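Local coordinates for protein thermosome subunit (Methanococcoides burtonii, PDB 3AQ1) that probably works as an ATP-dependent group II chaperonin that binds unfolded polypeptides and helps them fold, here as an open-state monomer, at residues L143-L148 / V352-K357; L192-V197 / I283-D288. All blocks are in the same frame, centred on the assembly; numbering follows the deposited sequence.

Contact 1: residues L143-L148 / V352-K357; sequences LKVNVL and VIEDGK
The carboxylate of E354 has the backbone of V145 over one face: V145 O stands over OE2, and V145 N approaches OE2 obliquely on the same side. OE1 is claimed by R450 in a salt bridge, while CG of K144 comes up beyond OE2, near the level of the plane, 4.0 Å from E354 OE2. This is the C-terminal end of helix 332-355 meeting the short hairpin of strands 136-137 and 144-145, probably near the junction of the equatorial and intermediate domains, as in group II chaperonins. K144 spends its backbone bonding on E137 across the hairpin; the next N-H goes to the helix instead, with V145 N 3.0 Å from E354 OE2. That bond is fairly straight (163°), the donor lying 36° out of the carboxylate plane. CG of E354, anti to the carbonyl carbon (chi1 -76°), lies 3.6 Å from L143 O, and the chain extended beyond it carries the carboxylate to V145. Beside the polar bond the contact turns apolar: L143 CD1 lies 4.3 Å from I353 CG2, and the V145 and I353 side chains cross at about a right angle. I353 CG2, anti to its backbone N, meets V145 CG2 at 3.8 Å.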
loop_
_atom_site.group_PDB
_atom_site.type_symbol
_atom_site.label_atom_id
_atom_site.label_comp_id
_atom_site.label_asym_id
_atom_site.label_seq_id
_atom_site.Cartn_x
_atom_site.Cartn_y
_atom_site.Cartn_z
ATOM N N LEU A 143 7.989 0.146 -12.430
ATOM C CA LEU A 143 7.082 -0.875 -11.908
ATOM C C LEU A 143 5.886 -0.326 -11.117
ATOM O O LEU A 143 5.998 0.665 -10.380
ATOM C CB LEU A 143 7.873 -1.815 -11.008
ATOM C CG LEU A 143 8.895 -2.676 -11.737
ATOM C CD1 LEU A 143 9.844 -3.339 -10.758
ATOM C CD2 LEU A 143 8.170 -3.709 -12.558
ATOM N N LYS A 144 4.747 -0.998 -11.253
ATOM C CA LYS A 144 3.529 -0.623 -10.539
ATOM C C LYS A 144 2.976 -1.815 -9.742
ATOM O O LYS A 144 2.869 -2.925 -10.277
ATOM C CB LYS A 144 2.483 -0.084 -11.526
ATOM C CG LYS A 144 1.085 0.150 -10.942
ATOM C CD LYS A 144 0.226 1.006 -11.890
ATOM C CE LYS A 144 -1.221 0.497 -12.029
ATOM N NZ LYS A 144 -2.057 1.340 -12.954
ATOM N N VAL A 145 2.650 -1.585 -8.463
ATOM C CA VAL A 145 2.004 -2.605 -7.629
ATOM C C VAL A 145 0.683 -2.115 -7.035
ATOM O O VAL A 145 0.670 -1.440 -6.012
ATOM C CB VAL A 145 2.906 -3.072 -6.485
ATOM C CG1 VAL A 145 2.168 -4.073 -5.626
ATOM C CG2 VAL A 145 4.195 -3.683 -7.018
ATOM N N ASN A 146 -0.431 -2.456 -7.674
ATOM C CA ASN A 146 -1.732 -1.983 -7.215
ATOM C C ASN A 146 -2.397 -2.893 -6.183
ATOM O O ASN A 146 -3.229 -3.728 -6.517
ATOM C CB ASN A 146 -2.672 -1.739 -8.390
ATOM C CG ASN A 146 -4.023 -1.179 -7.946
ATOM O OD1 ASN A 146 -4.301 -1.063 -6.742
ATOM N ND2 ASN A 146 -4.873 -0.832 -8.919
ATOM N N VAL A 147 -2.045 -2.705 -4.921
ATOM C CA VAL A 147 -2.565 -3.546 -3.851
ATOM C C VAL A 147 -4.064 -3.348 -3.562
ATOM O O VAL A 147 -4.787 -4.314 -3.366
ATOM C CB VAL A 147 -1.703 -3.393 -2.585
ATOM C CG1 VAL A 147 -2.162 -4.346 -1.490
ATOM C CG2 VAL A 147 -0.243 -3.660 -2.939
ATOM N N LEU A 148 -4.540 -2.110 -3.567
ATOM C CA LEU A 148 -5.952 -1.841 -3.288
ATOM C C LEU A 148 -6.929 -2.625 -4.177
ATOM O O LEU A 148 -7.922 -3.156 -3.687
ATOM C CB LEU A 148 -6.245 -0.336 -3.386
ATOM C CG LEU A 148 -5.345 0.580 -2.545
ATOM C CD1 LEU A 148 -5.544 2.050 -2.909
ATOM C CD2 LEU A 148 -5.547 0.357 -1.038
ATOM N N VAL A 352 7.696 -0.192 -1.617
ATOM C CA VAL A 352 9.129 -0.358 -1.803
ATOM C C VAL A 352 9.435 -0.804 -3.236
ATOM O O VAL A 352 10.312 -0.241 -3.894
ATOM C CB VAL A 352 9.727 -1.357 -0.788
ATOM C CG1 VAL A 352 11.126 -1.753 -1.183
ATOM C CG2 VAL A 352 9.722 -0.765 0.604
ATOM N N ILE A 353 8.705 -1.803 -3.723
ATOM C CA ILE A 353 8.929 -2.317 -5.069
ATOM C C ILE A 353 8.726 -1.210 -6.102
ATOM O O ILE A 353 9.468 -1.104 -7.075
ATOM C CB ILE A 353 8.025 -3.531 -5.373
ATOM C CG1 ILE A 353 8.516 -4.750 -4.591
ATOM C CG2 ILE A 353 7.992 -3.835 -6.877
ATOM C CD1 ILE A 353 7.723 -5.994 -4.836
ATOM N N GLU A 354 7.729 -0.366 -5.877
ATOM C CA GLU A 354 7.515 0.770 -6.761
ATOM C C GLU A 354 8.695 1.752 -6.730
ATOM O O GLU A 354 9.249 2.079 -7.784
ATOM C CB GLU A 354 6.185 1.468 -6.452
ATOM C CG GLU A 354 4.980 0.706 -6.968
ATOM C CD GLU A 354 3.657 1.368 -6.623
ATOM O OE1 GLU A 354 3.572 2.051 -5.575
ATOM O OE2 GLU A 354 2.692 1.192 -7.402
ATOM N N ASP A 355 9.084 2.204 -5.534
ATOM C CA ASP A 355 10.225 3.110 -5.385
ATOM C C ASP A 355 11.482 2.496 -5.989
ATOM O O ASP A 355 12.320 3.207 -6.543
ATOM C CB ASP A 355 10.521 3.421 -3.910
ATOM C CG ASP A 355 9.463 4.303 -3.245
ATOM O OD1 ASP A 355 8.669 4.964 -3.955
ATOM O OD2 ASP A 355 9.445 4.330 -1.991
ATOM N N GLY A 356 11.619 1.176 -5.867
ATOM C CA GLY A 356 12.831 0.487 -6.282
ATOM C C GLY A 356 13.965 0.682 -5.288
ATOM O O GLY A 356 15.071 0.164 -5.475
ATOM N N LYS A 357 13.688 1.440 -4.224
ATOM C CA LYS A 357 14.696 1.796 -3.239
ATOM C C LYS A 357 14.075 1.931 -1.856
ATOM O O LYS A 357 12.902 2.293 -1.721
ATOM C CB LYS A 357 15.392 3.100 -3.638
ATOM C CG LYS A 357 15.469 3.310 -5.159
ATOM C CD LYS A 357 16.698 4.096 -5.590
ATOM C CE LYS A 357 16.560 4.612 -7.015
ATOM N NZ LYS A 357 15.505 5.666 -7.122
#

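Contact 2: residues L192-V197 / I283-D288; sequences LLSCPV and IIQDLD
Two consecutive side chains adopt the same first torsion to reach the facing segment: chi1 is 65° in S194 and 64° in C195, which sets OG and SG each between its own backbone N and carbonyl carbon. OG of S194 thereby hydrogen-bonds to I284 O, at 3.2 Å, from well above the carbonyl plane. The same oxygen also accepts from the backbone, S194 N to I284 O being 3.0 Å with 163° at the hydrogen, and both donors approach from one face of that carbonyl. With I284 N donating to L192 O (2.9 Å), I284 is joined to the residues before and after L193, the pattern of a single parallel beta bridge. An alanine at S194 would probably take from I284 O the second of its two S194 donors, leaving the backbone N-H of the pair, and deprive the amide end of Q285, folded back by a bend at chi2, of its hydroxyl neighbour. Beside this bridge, I283 CG2 rests against S194 CB at 3.7 Å. L193 and I284 run side by side, CD2 of L193 lying 3.9 Å from CG2 of I284. Further along, the end of L287 turns back to the first segment: its CG is 3.7 Å from C195 SG, and the L287 and L193 side chains cross at about a right angle, CD2 of L287 3.8 Å from L193 CD1. The contact thus joins the loop after helix 269-279 to the end of strand 184-193 by one parallel bridge, in what is probably the apical domain of the chaperonin. L193 also bonds through its backbone to F243 in strand 241-244 and Q245 just after it. L192 packs on helix 269-279, whereas L193, V197 and L287 meet helix 226-235.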
loop_
_atom_site.group_PDB
_atom_site.type_symbol
_atom_site.label_atom_id
_atom_site.label_comp_id
_atom_site.label_asym_id
_atom_site.label_seq_id
_atom_site.Cartn_x
_atom_site.Cartn_y
_atom_site.Cartn_z
ATOM N N LEU A 192 -23.435 -7.298 -14.007
ATOM C CA LEU A 192 -23.452 -6.745 -12.646
ATOM C C LEU A 192 -24.645 -5.811 -12.458
ATOM O O LEU A 192 -24.820 -4.874 -13.231
ATOM C CB LEU A 192 -22.136 -6.024 -12.321
ATOM C CG LEU A 192 -20.908 -6.888 -12.633
ATOM C CD1 LEU A 192 -19.607 -6.134 -12.463
ATOM C CD2 LEU A 192 -20.920 -8.115 -11.780
ATOM N N LEU A 193 -25.473 -6.084 -11.449
ATOM C CA LEU A 193 -26.624 -5.232 -11.141
ATOM C C LEU A 193 -26.481 -4.601 -9.773
ATOM O O LEU A 193 -26.275 -5.294 -8.787
ATOM C CB LEU A 193 -27.930 -6.036 -11.164
ATOM C CG LEU A 193 -28.279 -6.850 -12.421
ATOM C CD1 LEU A 193 -29.658 -7.493 -12.313
ATOM C CD2 LEU A 193 -28.204 -5.990 -13.653
ATOM N N SER A 194 -26.598 -3.283 -9.706
ATOM C CA SER A 194 -26.679 -2.600 -8.416
ATOM C C SER A 194 -28.153 -2.395 -8.076
ATOM O O SER A 194 -28.510 -2.104 -6.941
ATOM C CB SER A 194 -25.955 -1.257 -8.459
ATOM O OG SER A 194 -26.607 -0.372 -9.360
ATOM N N CYS A 195 -29.015 -2.560 -9.070
ATOM C CA CYS A 195 -30.442 -2.482 -8.834
ATOM C C CYS A 195 -31.011 -3.841 -8.455
ATOM O O CYS A 195 -30.458 -4.876 -8.826
ATOM C CB CYS A 195 -31.167 -1.931 -10.066
ATOM S SG CYS A 195 -31.066 -2.935 -11.529
ATOM N N PRO A 196 -32.129 -3.838 -7.719
ATOM C CA PRO A 196 -32.807 -5.079 -7.349
ATOM C C PRO A 196 -33.520 -5.655 -8.555
ATOM O O PRO A 196 -33.910 -4.901 -9.446
ATOM C CB PRO A 196 -33.870 -4.614 -6.334
ATOM C CG PRO A 196 -33.599 -3.162 -6.072
ATOM C CD PRO A 196 -32.879 -2.654 -7.275
ATOM N N VAL A 197 -33.691 -6.970 -8.579
ATOM C CA VAL A 197 -34.575 -7.602 -9.544
ATOM C C VAL A 197 -35.822 -8.084 -8.822
ATOM O O VAL A 197 -36.069 -9.282 -8.718
ATOM C CB VAL A 197 -33.904 -8.790 -10.243
ATOM C CG1 VAL A 197 -34.800 -9.325 -11.365
ATOM C CG2 VAL A 197 -32.535 -8.387 -10.788
ATOM N N ILE A 283 -21.395 -2.029 -14.145
ATOM C CA ILE A 283 -22.451 -2.084 -13.150
ATOM C C ILE A 283 -23.667 -1.332 -13.654
ATOM O O ILE A 283 -23.566 -0.184 -14.067
ATOM C CB ILE A 283 -21.996 -1.454 -11.823
ATOM C CG1 ILE A 283 -20.620 -2.000 -11.422
ATOM C CG2 ILE A 283 -23.043 -1.684 -10.766
ATOM C CD1 ILE A 283 -20.315 -1.921 -9.946
ATOM N N ILE A 284 -24.820 -1.983 -13.604
ATOM C CA ILE A 284 -26.033 -1.470 -14.215
ATOM C C ILE A 284 -27.034 -1.046 -13.164
ATOM O O ILE A 284 -27.266 -1.777 -12.194
ATOM C CB ILE A 284 -26.671 -2.558 -15.058
ATOM C CG1 ILE A 284 -26.028 -2.590 -16.433
ATOM C CG2 ILE A 284 -28.156 -2.358 -15.157
ATOM C CD1 ILE A 284 -26.523 -3.740 -17.226
ATOM N N GLN A 285 -27.634 0.130 -13.354
ATOM C CA GLN A 285 -28.602 0.654 -12.389
ATOM C C GLN A 285 -30.024 0.583 -12.907
ATOM O O GLN A 285 -30.969 0.535 -12.130
ATOM C CB GLN A 285 -28.268 2.088 -11.985
ATOM C CG GLN A 285 -27.617 2.204 -10.623
ATOM C CD GLN A 285 -26.140 2.528 -10.717
ATOM O OE1 GLN A 285 -25.690 3.098 -11.712
ATOM N NE2 GLN A 285 -25.375 2.177 -9.675
ATOM N N ASP A 286 -30.170 0.574 -14.225
ATOM C CA ASP A 286 -31.483 0.524 -14.848
ATOM C C ASP A 286 -31.540 -0.755 -15.665
ATOM O O ASP A 286 -30.737 -0.944 -16.573
ATOM C CB ASP A 286 -31.682 1.757 -15.744
ATOM C CG ASP A 286 -33.106 1.879 -16.313
ATOM O OD1 ASP A 286 -33.875 0.891 -16.299
ATOM O OD2 ASP A 286 -33.455 2.983 -16.794
ATOM N N LEU A 287 -32.475 -1.641 -15.334
ATOM C CA LEU A 287 -32.649 -2.882 -16.094
ATOM C C LEU A 287 -33.052 -2.622 -17.547
ATOM O O LEU A 287 -32.944 -3.506 -18.404
ATOM C CB LEU A 287 -33.693 -3.789 -15.431
ATOM C CG LEU A 287 -33.434 -4.359 -14.037
ATOM C CD1 LEU A 287 -34.711 -4.950 -13.480
ATOM C CD2 LEU A 287 -32.317 -5.397 -14.051
ATOM N N ASP A 288 -33.528 -1.412 -17.823
ATOM C CA ASP A 288 -34.044 -1.086 -19.149
ATOM C C ASP A 288 -32.923 -0.660 -20.091
ATOM O O ASP A 288 -33.124 -0.514 -21.300
ATOM C CB ASP A 288 -35.123 -0.002 -19.048
ATOM C CG ASP A 288 -36.455 -0.555 -18.577
ATOM O OD1 ASP A 288 -36.805 -1.670 -19.027
ATOM O OD2 ASP A 288 -37.144 0.119 -17.771
#

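Contacts 1 and 2 lie in different parts of the elongated chain, with centres 35 Å apart and nearest atoms about 14 Å apart, so neither touches the other. The centre of contact 1 is about 8 Å from the centre of the chain, that of contact 2 about 32 Å. In sequence the second is nested in the first: 192-197 and 283-288 both fall within the excursion that leaves after 143-148 and returns down helix 332-355 to 352-357. Contact 1 therefore ties the outgoing and returning chain together, whereas contact 2 closes a smaller loop within that excursion. One relies on a side chain-to-backbone bond, the other on a backbone bridge.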